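Cytochrome C (Marichromatium purpuratum 984, PDB 5LO9) probably oxidises thiosulfate to tetrathionate and probably also catalyses the reverse reaction, passing electrons along a chain of four covalently bound heme c groups. Local coordinates at residues Met164-Ala169 / Cys402-Gly407; Gly378-Gln383 / Ile446-Pro451. All blocks are in the same frame, centred on the assembly; numbering follows the deposited sequence.

Contact 1: Met164-Ala169 / Cys402-Gly407. With HEC (heme c), chain F; EDO (1,2-ethanediol), chain Q.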
ATOM      1  N   MET A 164     -29.567 -30.133   8.875  1.00 40.07           N
ATOM      2  CA  MET A 164     -29.231 -28.924   9.637  1.00 40.24           C
ATOM      3  C   MET A 164     -30.235 -27.806   9.434  1.00 43.75           C
ATOM      4  O   MET A 164     -29.933 -26.642   9.738  1.00 44.29           O
ATOM      5  CB  MET A 164     -27.826 -28.424   9.302  1.00 43.92           C
ATOM      6  CG  MET A 164     -26.755 -29.495   9.381  1.00 47.79           C
ATOM      7  SD  MET A 164     -25.065 -28.935   8.950  1.00 54.80           S
ATOM      8  CE  MET A 164     -24.473 -28.263  10.528  1.00 47.05           C
ATOM      9  N   ALA A 165     -31.418 -28.140   8.913  1.00 41.38           N
ATOM     10  CA  ALA A 165     -32.498 -27.177   8.711  1.00 41.74           C
ATOM     11  C   ALA A 165     -32.066 -26.035   7.792  1.00 47.32           C
ATOM     12  O   ALA A 165     -32.599 -24.918   7.854  1.00 44.87           O
ATOM     13  CB  ALA A 165     -32.966 -26.623  10.055  1.00 42.36           C
ATOM     14  N   LEU A 166     -31.147 -26.330   6.878  1.00 40.73           N
ATOM     15  CA  LEU A 166     -30.448 -25.261   6.179  1.00 37.45           C
ATOM     16  C   LEU A 166     -31.413 -24.413   5.350  1.00 39.03           C
ATOM     17  O   LEU A 166     -31.310 -23.173   5.344  1.00 34.88           O
ATOM     18  CB  LEU A 166     -29.331 -25.862   5.318  1.00 35.62           C
ATOM     19  CG  LEU A 166     -28.169 -26.550   6.056  1.00 39.55           C
ATOM     20  CD1 LEU A 166     -27.184 -27.120   5.051  1.00 38.85           C
ATOM     21  CD2 LEU A 166     -27.469 -25.608   7.015  1.00 41.79           C
ATOM     22  N   MET A 167     -32.347 -25.060   4.634  1.00 31.94           N
ATOM     23  CA  MET A 167     -33.225 -24.324   3.742  1.00 37.49           C
ATOM     24  C   MET A 167     -34.386 -23.708   4.471  1.00 40.78           C
ATOM     25  O   MET A 167     -34.996 -22.773   3.957  1.00 43.30           O
ATOM     26  CB  MET A 167     -33.778 -25.194   2.616  1.00 39.76           C
ATOM     27  CG  MET A 167     -32.834 -25.345   1.409  1.00 39.93           C
ATOM     28  SD  MET A 167     -32.235 -23.793   0.736  1.00 38.41           S
ATOM     29  CE  MET A 167     -33.719 -23.005   0.174  1.00 40.00           C
ATOM     30  N   GLY A 168     -34.709 -24.178   5.664  1.00 39.95           N
ATOM     31  CA  GLY A 168     -35.656 -23.419   6.448  1.00 42.03           C
ATOM     32  C   GLY A 168     -35.061 -22.102   6.864  1.00 37.26           C
ATOM     33  O   GLY A 168     -35.709 -21.061   6.777  1.00 40.30           O
ATOM     34  N   ALA A 169     -33.792 -22.128   7.256  1.00 35.82           N
ATOM     35  CA  ALA A 169     -33.119 -20.896   7.620  1.00 41.73           C
ATOM     36  C   ALA A 169     -32.968 -19.976   6.409  1.00 43.03           C
ATOM     37  O   ALA A 169     -33.175 -18.766   6.504  1.00 40.17           O
ATOM     38  CB  ALA A 169     -31.768 -21.225   8.240  1.00 43.96           C
ATOM     39  N   CYS A 402     -19.923 -31.033  10.168  1.00 40.87           N
ATOM     40  CA  CYS A 402     -18.990 -30.479   9.181  1.00 34.48           C
ATOM     41  C   CYS A 402     -18.856 -31.395   7.971  1.00 40.32           C
ATOM     42  O   CYS A 402     -18.779 -30.937   6.822  1.00 34.42           O
ATOM     43  CB  CYS A 402     -17.612 -30.252   9.806  1.00 35.18           C
ATOM     44  SG  CYS A 402     -17.648 -29.573  11.538  1.00 41.64           S
ATOM     45  N   ALA A 403     -18.850 -32.703   8.231  1.00 44.64           N
ATOM     46  CA  ALA A 403     -18.602 -33.664   7.166  1.00 40.93           C
ATOM     47  C   ALA A 403     -19.611 -33.531   6.028  1.00 38.05           C
ATOM     48  O   ALA A 403     -19.303 -33.859   4.884  1.00 37.34           O
ATOM     49  CB  ALA A 403     -18.647 -35.069   7.750  1.00 33.46           C
ATOM     50  N   LEU A 404     -20.816 -33.062   6.315  1.00 38.31           N
ATOM     51  CA  LEU A 404     -21.827 -32.931   5.274  1.00 47.34           C
ATOM     52  C   LEU A 404     -21.286 -32.171   4.061  1.00 40.89           C
ATOM     53  O   LEU A 404     -21.616 -32.490   2.909  1.00 39.41           O
ATOM     54  CB  LEU A 404     -23.062 -32.241   5.869  1.00 42.20           C
ATOM     55  CG  LEU A 404     -24.270 -31.976   4.980  1.00 40.91           C
ATOM     56  CD1 LEU A 404     -25.094 -33.252   4.680  1.00 36.51           C
ATOM     57  CD2 LEU A 404     -25.102 -30.933   5.663  1.00 38.27           C
ATOM     58  N   CYS A 405     -20.514 -31.117   4.311  1.00 41.15           N
ATOM     59  CA  CYS A 405     -19.924 -30.265   3.292  1.00 36.19           C
ATOM     60  C   CYS A 405     -18.467 -30.614   3.035  1.00 43.34           C
ATOM     61  O   CYS A 405     -18.071 -30.856   1.892  1.00 40.59           O
ATOM     62  CB  CYS A 405     -20.027 -28.810   3.733  1.00 37.99           C
ATOM     63  SG  CYS A 405     -21.677 -28.165   3.925  1.00 41.54           S
ATOM     64  N   HIS A 406     -17.666 -30.683   4.095  1.00 34.47           N
ATOM     65  CA  HIS A 406     -16.244 -30.878   3.927  1.00 40.52           C
ATOM     66  C   HIS A 406     -15.841 -32.330   3.698  1.00 40.35           C
ATOM     67  O   HIS A 406     -14.672 -32.567   3.370  1.00 32.56           O
ATOM     68  CB  HIS A 406     -15.509 -30.314   5.137  1.00 35.90           C
ATOM     69  CG  HIS A 406     -15.605 -28.830   5.222  1.00 36.01           C
ATOM     70  ND1 HIS A 406     -14.928 -27.995   4.360  1.00 40.10           N
ATOM     71  CD2 HIS A 406     -16.314 -28.025   6.046  1.00 46.97           C
ATOM     72  CE1 HIS A 406     -15.204 -26.738   4.658  1.00 44.70           C
ATOM     73  NE2 HIS A 406     -16.047 -26.727   5.677  1.00 42.54           N
ATOM     74  N   GLY A 407     -16.750 -33.287   3.858  1.00 39.08           N
ATOM     75  CA  GLY A 407     -16.483 -34.678   3.537  1.00 42.73           C
ATOM     76  C   GLY A 407     -16.056 -35.479   4.759  1.00 38.18           C
ATOM     77  O   GLY A 407     -15.483 -34.957   5.720  1.00 38.05           O
TER
HETATM   78 FE   HEC F1004     -16.782 -24.996   6.561  1.00 45.32          FE
HETATM   79  CHA HEC F1004     -14.657 -22.882   4.773  1.00 32.16           C
HETATM   80  CHB HEC F1004     -14.268 -25.650   8.899  1.00 38.06           C
HETATM   81  CHC HEC F1004     -19.068 -26.736   8.494  1.00 36.70           C
HETATM   82  CHD HEC F1004     -19.126 -24.878   3.923  1.00 35.73           C
HETATM   83  NA  HEC F1004     -14.802 -24.386   6.791  1.00 36.42           N
HETATM   84  C1A HEC F1004     -14.130 -23.560   5.974  1.00 34.70           C
HETATM   85  C2A HEC F1004     -12.724 -23.364   6.420  1.00 32.82           C
HETATM   86  C3A HEC F1004     -12.618 -24.156   7.630  1.00 35.00           C
HETATM   87  C4A HEC F1004     -13.970 -24.761   7.764  1.00 35.97           C
HETATM   88  CMA HEC F1004     -11.403 -24.291   8.497  1.00 36.87           C
HETATM   89  CAA HEC F1004     -11.627 -22.531   5.840  1.00 30.18           C
HETATM   90  CBA HEC F1004     -10.436 -23.453   5.562  1.00 44.03           C
HETATM   91  CGA HEC F1004     -10.109 -23.610   4.102  1.00 39.62           C
HETATM   92  O1A HEC F1004     -10.783 -22.981   3.272  1.00 36.16           O
HETATM   93  O2A HEC F1004      -9.171 -24.383   3.811  1.00 43.29           O
HETATM   94  NB  HEC F1004     -16.677 -26.001   8.372  1.00 37.01           N
HETATM   95  C1B HEC F1004     -15.612 -26.160   9.147  1.00 35.83           C
HETATM   96  C2B HEC F1004     -15.904 -26.934  10.375  1.00 33.43           C
HETATM   97  C3B HEC F1004     -17.325 -27.246  10.261  1.00 40.65           C
HETATM   98  C4B HEC F1004     -17.700 -26.596   8.984  1.00 37.75           C
HETATM   99  CMB HEC F1004     -14.956 -27.316  11.452  1.00 38.50           C
HETATM  100  CAB HEC F1004     -18.208 -28.003  11.217  1.00 33.39           C
HETATM  101  CBB HEC F1004     -18.183 -27.253  12.527  1.00 31.72           C
HETATM  102  NC  HEC F1004     -18.733 -25.693   6.265  1.00 44.88           N
HETATM  103  C1C HEC F1004     -19.467 -26.359   7.144  1.00 36.50           C
HETATM  104  C2C HEC F1004     -20.786 -26.764   6.630  1.00 35.44           C
HETATM  105  C3C HEC F1004     -20.815 -26.227   5.284  1.00 35.02           C
HETATM  106  C4C HEC F1004     -19.475 -25.596   5.159  1.00 42.63           C
HETATM  107  CMC HEC F1004     -21.822 -27.560   7.353  1.00 43.00           C
HETATM  108  CAC HEC F1004     -21.863 -26.316   4.203  1.00 37.45           C
HETATM  109  CBC HEC F1004     -23.250 -25.892   4.552  1.00 42.19           C
HETATM  110  ND  HEC F1004     -16.877 -24.037   4.711  1.00 40.01           N
HETATM  111  C1D HEC F1004     -17.879 -24.097   3.821  1.00 38.46           C
HETATM  112  C2D HEC F1004     -17.603 -23.248   2.631  1.00 36.71           C
HETATM  113  C3D HEC F1004     -16.303 -22.656   2.895  1.00 34.15           C
HETATM  114  C4D HEC F1004     -15.946 -23.208   4.209  1.00 34.14           C
HETATM  115  CMD HEC F1004     -18.440 -23.017   1.426  1.00 38.47           C
HETATM  116  CAD HEC F1004     -15.555 -21.730   2.001  1.00 43.27           C
HETATM  117  CBD HEC F1004     -16.221 -20.364   2.144  1.00 39.05           C
HETATM  118  CGD HEC F1004     -16.326 -19.628   0.814  1.00 37.69           C
HETATM  119  O1D HEC F1004     -15.954 -20.136  -0.258  1.00 42.25           O
HETATM  120  O2D HEC F1004     -16.827 -18.500   0.817  1.00 49.41           O
HETATM  121  C1  EDO Q1015     -19.581 -33.790  -0.315  1.00 65.92           C
HETATM  122  O1  EDO Q1015     -18.402 -33.577   0.490  1.00 49.45           O
HETATM  123  C2  EDO Q1015     -20.857 -33.135   0.280  1.00 54.81           C
HETATM  124  O2  EDO Q1015     -21.992 -33.020  -0.636  1.00 53.15           O
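M164 SD lies 3.8 Å from L404 CD2, the two side chains running alongside each other and pointing opposite ways. The same methyl is met more loosely by L166 CD1, 4.4 Å from L404 CD2. No hydrogen bond crosses between the two segments. L404 has CG anti to its backbone N (chi1 180°), which carries its branched end off the helix toward both partners. M164 runs straight out to SD, itself 3.9 Å from heme CMC, and the bend at chi3 (85°) keeps CE near the same methyl. A flexible thioether suits this place between leucine and porphyrin edge. L166 sets another apolar chain against the heme, its CD1 4.2 Å from heme CBC.

Covalent and metal bonds dominate C402-G407, the CXXCH motif of a c-type cytochrome. C402 and C405 hold the vinyl-derived carbons CAB and CAC in thioether bonds, and H406 NE2 binds the iron at 2.1 Å. Here L404 fills one of the two variable places.

The hydrogen bonds are local. C402 O accepts from both C405 N and H406 N at the start of the short helix, and H406 ND1 donates to P422 O, which fixes the rotation of the imidazole. G407 follows with a positive phi (96°) that suits glycine.

Contact 2: Gly378-Gln383 / Ile446-Pro451; sequences GYPRLQ and IAANMP. With HEC (heme c), chain F.
P380 lays its ring against A448, with P380 CD 3.9 Å from A448 CB, and the preceding alanine continues the contact, L382 CD2 coming to 4.3 Å from A447 CB. Two alanines in succession keep this side of helix 439-449 low enough for the irregular chain of G378-Q383 to lie close to it. At the other end Y379 CD1 stands 4.5 Å from N449 ND2, a loose meeting. The amide nitrogen is instead hydrogen-bonded to F445 O and D299 O, and Y379 OH to C290 O, so both polar ends are tied beyond the two segments. The Y379 ring also meets that of F445, their planes at about 60°.

The helix leads into the methionine of a class I-like cytochrome c domain, where histidine and methionine hold the iron from opposite sides of the heme. M450 can be followed outward. Its CB lies 3.4 Å from heme NB; CG, beside the backbone N (chi1 -72°), is 3.4 Å from heme FE; SD binds FE at 2.3 Å. A further bend at chi2 (-73°) helps place the chain over the porphyrin, and CE ends 3.2 Å from heme ND. A soft, uncharged sulfur is a fitting ligand here. Earlier, on helix 439-449, I446 turns away from G378-Q383 and rests CD1 3.5 Å from heme CMB, a branched apolar chain against a methyl. After M450, P451 follows a cis peptide bond and packs its ring over the heme margin near CHC and CBB.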
ATOM      1  N   GLY A 378      -9.415  -9.843  11.731  1.00 43.20           N
ATOM      2  CA  GLY A 378      -9.000 -11.202  12.035  1.00 42.08           C
ATOM      3  C   GLY A 378     -10.141 -12.077  12.525  1.00 43.06           C
ATOM      4  O   GLY A 378     -11.301 -11.942  12.131  1.00 42.10           O
ATOM      5  N   TYR A 379      -9.801 -12.985  13.377  1.00 45.62           N
ATOM      6  CA  TYR A 379     -10.754 -13.863  14.026  1.00 36.73           C
ATOM      7  C   TYR A 379     -10.854 -13.543  15.503  1.00 40.95           C
ATOM      8  O   TYR A 379      -9.853 -13.174  16.124  1.00 53.08           O
ATOM      9  CB  TYR A 379     -10.324 -15.314  13.877  1.00 34.92           C
ATOM     10  CG  TYR A 379     -10.069 -15.764  12.429  1.00 37.23           C
ATOM     11  CD1 TYR A 379     -10.854 -15.318  11.374  1.00 37.73           C
ATOM     12  CD2 TYR A 379      -9.049 -16.643  12.137  1.00 33.44           C
ATOM     13  CE1 TYR A 379     -10.611 -15.753  10.065  1.00 39.76           C
ATOM     14  CE2 TYR A 379      -8.795 -17.066  10.840  1.00 39.37           C
ATOM     15  CZ  TYR A 379      -9.577 -16.627   9.818  1.00 41.99           C
ATOM     16  OH  TYR A 379      -9.296 -17.075   8.555  1.00 40.57           O
ATOM     17  N   PRO A 380     -12.029 -13.662  16.116  1.00 46.49           N
ATOM     18  CA  PRO A 380     -12.114 -13.395  17.568  1.00 43.10           C
ATOM     19  C   PRO A 380     -11.346 -14.445  18.355  1.00 42.08           C
ATOM     20  O   PRO A 380     -11.633 -15.643  18.263  1.00 47.39           O
ATOM     21  CB  PRO A 380     -13.615 -13.456  17.854  1.00 35.17           C
ATOM     22  CG  PRO A 380     -14.258 -13.219  16.519  1.00 37.76           C
ATOM     23  CD  PRO A 380     -13.361 -13.836  15.508  1.00 43.11           C
ATOM     24  N   ARG A 381     -10.354 -13.994  19.111  1.00 48.93           N
ATOM     25  CA  ARG A 381      -9.542 -14.910  19.899  1.00 52.79           C
ATOM     26  C   ARG A 381     -10.367 -15.505  21.037  1.00 53.72           C
ATOM     27  O   ARG A 381     -11.203 -14.827  21.644  1.00 43.80           O
ATOM     28  CB  ARG A 381      -8.321 -14.182  20.453  1.00 64.38           C
ATOM     29  CG  ARG A 381      -7.107 -15.078  20.756  1.00 83.71           C
ATOM     30  CD  ARG A 381      -5.887 -14.243  21.219  1.00 88.52           C
ATOM     31  NE  ARG A 381      -5.786 -12.985  20.465  1.00 97.83           N
ATOM     32  CZ  ARG A 381      -5.027 -12.778  19.388  1.00103.09           C
ATOM     33  NH1 ARG A 381      -4.250 -13.751  18.917  1.00 95.85           N
ATOM     34  NH2 ARG A 381      -5.043 -11.582  18.785  1.00 93.55           N
ATOM     35  N   LEU A 382     -10.136 -16.790  21.297  1.00 54.67           N
ATOM     36  CA  LEU A 382     -10.794 -17.563  22.340  1.00 46.34           C
ATOM     37  C   LEU A 382      -9.879 -17.727  23.540  1.00 48.36           C
ATOM     38  O   LEU A 382      -8.652 -17.742  23.402  1.00 57.68           O
ATOM     39  CB  LEU A 382     -11.144 -18.962  21.841  1.00 47.15           C
ATOM     40  CG  LEU A 382     -11.963 -19.077  20.572  1.00 49.18           C
ATOM     41  CD1 LEU A 382     -12.131 -20.551  20.223  1.00 41.69           C
ATOM     42  CD2 LEU A 382     -13.261 -18.420  20.781  1.00 41.50           C
ATOM     43  N   GLN A 383     -10.482 -17.900  24.716  1.00 54.96           N
ATOM     44  CA  GLN A 383      -9.699 -18.254  25.891  1.00 53.89           C
ATOM     45  C   GLN A 383      -9.219 -19.693  25.772  1.00 54.18           C
ATOM     46  O   GLN A 383     -10.000 -20.578  25.382  1.00 56.71           O
ATOM     47  CB  GLN A 383     -10.501 -18.022  27.171  1.00 63.20           C
ATOM     48  CG  GLN A 383      -9.744 -18.449  28.461  1.00 93.43           C
ATOM     49  CD  GLN A 383      -8.608 -17.494  28.936  1.00107.23           C
ATOM     50  OE1 GLN A 383      -7.566 -17.964  29.431  1.00 99.34           O
ATOM     51  NE2 GLN A 383      -8.809 -16.164  28.811  1.00 94.56           N
ATOM     52  N   ILE A 446     -13.413 -21.158  13.344  1.00 39.71           N
ATOM     53  CA  ILE A 446     -14.566 -22.056  13.367  1.00 43.26           C
ATOM     54  C   ILE A 446     -15.671 -21.523  14.288  1.00 46.47           C
ATOM     55  O   ILE A 446     -16.856 -21.440  13.898  1.00 36.95           O
ATOM     56  CB  ILE A 446     -14.114 -23.470  13.781  1.00 44.11           C
ATOM     57  CG1 ILE A 446     -13.408 -24.164  12.605  1.00 43.09           C
ATOM     58  CG2 ILE A 446     -15.301 -24.298  14.335  1.00 45.49           C
ATOM     59  CD1 ILE A 446     -12.536 -25.328  13.010  1.00 48.02           C
ATOM     60  N   ALA A 447     -15.313 -21.213  15.539  1.00 39.48           N
ATOM     61  CA  ALA A 447     -16.309 -20.763  16.509  1.00 36.24           C
ATOM     62  C   ALA A 447     -17.141 -19.640  15.947  1.00 38.52           C
ATOM     63  O   ALA A 447     -18.363 -19.605  16.145  1.00 40.59           O
ATOM     64  CB  ALA A 447     -15.647 -20.277  17.786  1.00 41.73           C
ATOM     65  N   ALA A 448     -16.501 -18.729  15.209  1.00 35.25           N
ATOM     66  CA  ALA A 448     -17.176 -17.551  14.668  1.00 33.07           C
ATOM     67  C   ALA A 448     -17.814 -17.762  13.298  1.00 36.06           C
ATOM     68  O   ALA A 448     -18.730 -17.014  12.946  1.00 37.63           O
ATOM     69  CB  ALA A 448     -16.203 -16.376  14.556  1.00 33.50           C
ATOM     70  N   ASN A 449     -17.373 -18.745  12.507  1.00 38.34           N
ATOM     71  CA  ASN A 449     -17.744 -18.767  11.101  1.00 37.91           C
ATOM     72  C   ASN A 449     -18.229 -20.098  10.585  1.00 41.71           C
ATOM     73  O   ASN A 449     -18.754 -20.133   9.459  1.00 39.23           O
ATOM     74  CB  ASN A 449     -16.569 -18.308  10.242  1.00 35.69           C
ATOM     75  CG  ASN A 449     -16.238 -16.878  10.508  1.00 35.98           C
ATOM     76  OD1 ASN A 449     -17.007 -15.979  10.168  1.00 47.62           O
ATOM     77  ND2 ASN A 449     -15.132 -16.650  11.170  1.00 35.51           N
ATOM     78  N   MET A 450     -18.119 -21.175  11.366  1.00 33.96           N
ATOM     79  CA  MET A 450     -18.547 -22.463  10.840  1.00 38.70           C
ATOM     80  C   MET A 450     -19.400 -23.203  11.861  1.00 43.29           C
ATOM     81  O   MET A 450     -19.049 -23.267  13.045  1.00 39.83           O
ATOM     82  CB  MET A 450     -17.372 -23.360  10.452  1.00 34.43           C
ATOM     83  CG  MET A 450     -16.665 -22.891   9.204  1.00 35.98           C
ATOM     84  SD  MET A 450     -17.599 -23.190   7.709  1.00 39.39           S
ATOM     85  CE  MET A 450     -17.352 -21.665   6.819  1.00 39.63           C
ATOM     86  N   PRO A 451     -20.470 -23.853  11.413  1.00 36.86           N
ATOM     87  CA  PRO A 451     -20.861 -24.001  10.003  1.00 43.02           C
ATOM     88  C   PRO A 451     -21.279 -22.753   9.263  1.00 32.29           C
ATOM     89  O   PRO A 451     -21.854 -21.873   9.869  1.00 35.62           O
ATOM     90  CB  PRO A 451     -22.048 -24.939  10.070  1.00 36.94           C
ATOM     91  CG  PRO A 451     -21.835 -25.718  11.290  1.00 42.05           C
ATOM     92  CD  PRO A 451     -21.273 -24.707  12.278  1.00 45.54           C
TER
HETATM   93 FE   HEC F1004     -16.782 -24.996   6.561  1.00 45.32          FE
HETATM   94  CHA HEC F1004     -14.657 -22.882   4.773  1.00 32.16           C
HETATM   95  CHB HEC F1004     -14.268 -25.650   8.899  1.00 38.06           C
HETATM   96  CHC HEC F1004     -19.068 -26.736   8.494  1.00 36.70           C
HETATM   97  CHD HEC F1004     -19.126 -24.878   3.923  1.00 35.73           C
HETATM   98  NA  HEC F1004     -14.802 -24.386   6.791  1.00 36.42           N
HETATM   99  C1A HEC F1004     -14.130 -23.560   5.974  1.00 34.70           C
HETATM  100  C2A HEC F1004     -12.724 -23.364   6.420  1.00 32.82           C
HETATM  101  C3A HEC F1004     -12.618 -24.156   7.630  1.00 35.00           C
HETATM  102  C4A HEC F1004     -13.970 -24.761   7.764  1.00 35.97           C
HETATM  103  CMA HEC F1004     -11.403 -24.291   8.497  1.00 36.87           C
HETATM  104  CAA HEC F1004     -11.627 -22.531   5.840  1.00 30.18           C
HETATM  105  CBA HEC F1004     -10.436 -23.453   5.562  1.00 44.03           C
HETATM  106  CGA HEC F1004     -10.109 -23.610   4.102  1.00 39.62           C
HETATM  107  O1A HEC F1004     -10.783 -22.981   3.272  1.00 36.16           O
HETATM  108  O2A HEC F1004      -9.171 -24.383   3.811  1.00 43.29           O
HETATM  109  NB  HEC F1004     -16.677 -26.001   8.372  1.00 37.01           N
HETATM  110  C1B HEC F1004     -15.612 -26.160   9.147  1.00 35.83           C
HETATM  111  C2B HEC F1004     -15.904 -26.934  10.375  1.00 33.43           C
HETATM  112  C3B HEC F1004     -17.325 -27.246  10.261  1.00 40.65           C
HETATM  113  C4B HEC F1004     -17.700 -26.596   8.984  1.00 37.75           C
HETATM  114  CMB HEC F1004     -14.956 -27.316  11.452  1.00 38.50           C
HETATM  115  CAB HEC F1004     -18.208 -28.003  11.217  1.00 33.39           C
HETATM  116  CBB HEC F1004     -18.183 -27.253  12.527  1.00 31.72           C
HETATM  117  NC  HEC F1004     -18.733 -25.693   6.265  1.00 44.88           N
HETATM  118  C1C HEC F1004     -19.467 -26.359   7.144  1.00 36.50           C
HETATM  119  C2C HEC F1004     -20.786 -26.764   6.630  1.00 35.44           C
HETATM  120  C3C HEC F1004     -20.815 -26.227   5.284  1.00 35.02           C
HETATM  121  C4C HEC F1004     -19.475 -25.596   5.159  1.00 42.63           C
HETATM  122  CMC HEC F1004     -21.822 -27.560   7.353  1.00 43.00           C
HETATM  123  CAC HEC F1004     -21.863 -26.316   4.203  1.00 37.45           C
HETATM  124  CBC HEC F1004     -23.250 -25.892   4.552  1.00 42.19           C
HETATM  125  ND  HEC F1004     -16.877 -24.037   4.711  1.00 40.01           N
HETATM  126  C1D HEC F1004     -17.879 -24.097   3.821  1.00 38.46           C
HETATM  127  C2D HEC F1004     -17.603 -23.248   2.631  1.00 36.71           C
HETATM  128  C3D HEC F1004     -16.303 -22.656   2.895  1.00 34.15           C
HETATM  129  C4D HEC F1004     -15.946 -23.208   4.209  1.00 34.14           C
HETATM  130  CMD HEC F1004     -18.440 -23.017   1.426  1.00 38.47           C
HETATM  131  CAD HEC F1004     -15.555 -21.730   2.001  1.00 43.27           C
HETATM  132  CBD HEC F1004     -16.221 -20.364   2.144  1.00 39.05           C
HETATM  133  CGD HEC F1004     -16.326 -19.628   0.814  1.00 37.69           C
HETATM  134  O1D HEC F1004     -15.954 -20.136  -0.258  1.00 42.25           O
HETATM  135  O2D HEC F1004     -16.827 -18.500   0.817  1.00 49.41           O

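Overall arrangement
Both contacts share one heme c, whose iron takes H406 from contact 1 and M450 from contact 2. Their centres lie 18 Å apart, yet they touch where M164 CE packs 3.7 Å from P451 CG. Each contact also reaches a second heme. In contact 1, M167 is an axial ligand of the heme held by C121 and C124. In contact 2, the side chain of Y379 is about 3 Å from another bound heme c. That heme has H291 as an axial ligand, and the Y379 side chain is about 8 Å from the bound thiosulfate. The two contacts therefore lie on successive stretches of the heme chain, consistent with electrons leaving the thiosulfate site through the shared heme toward the N-terminal domains.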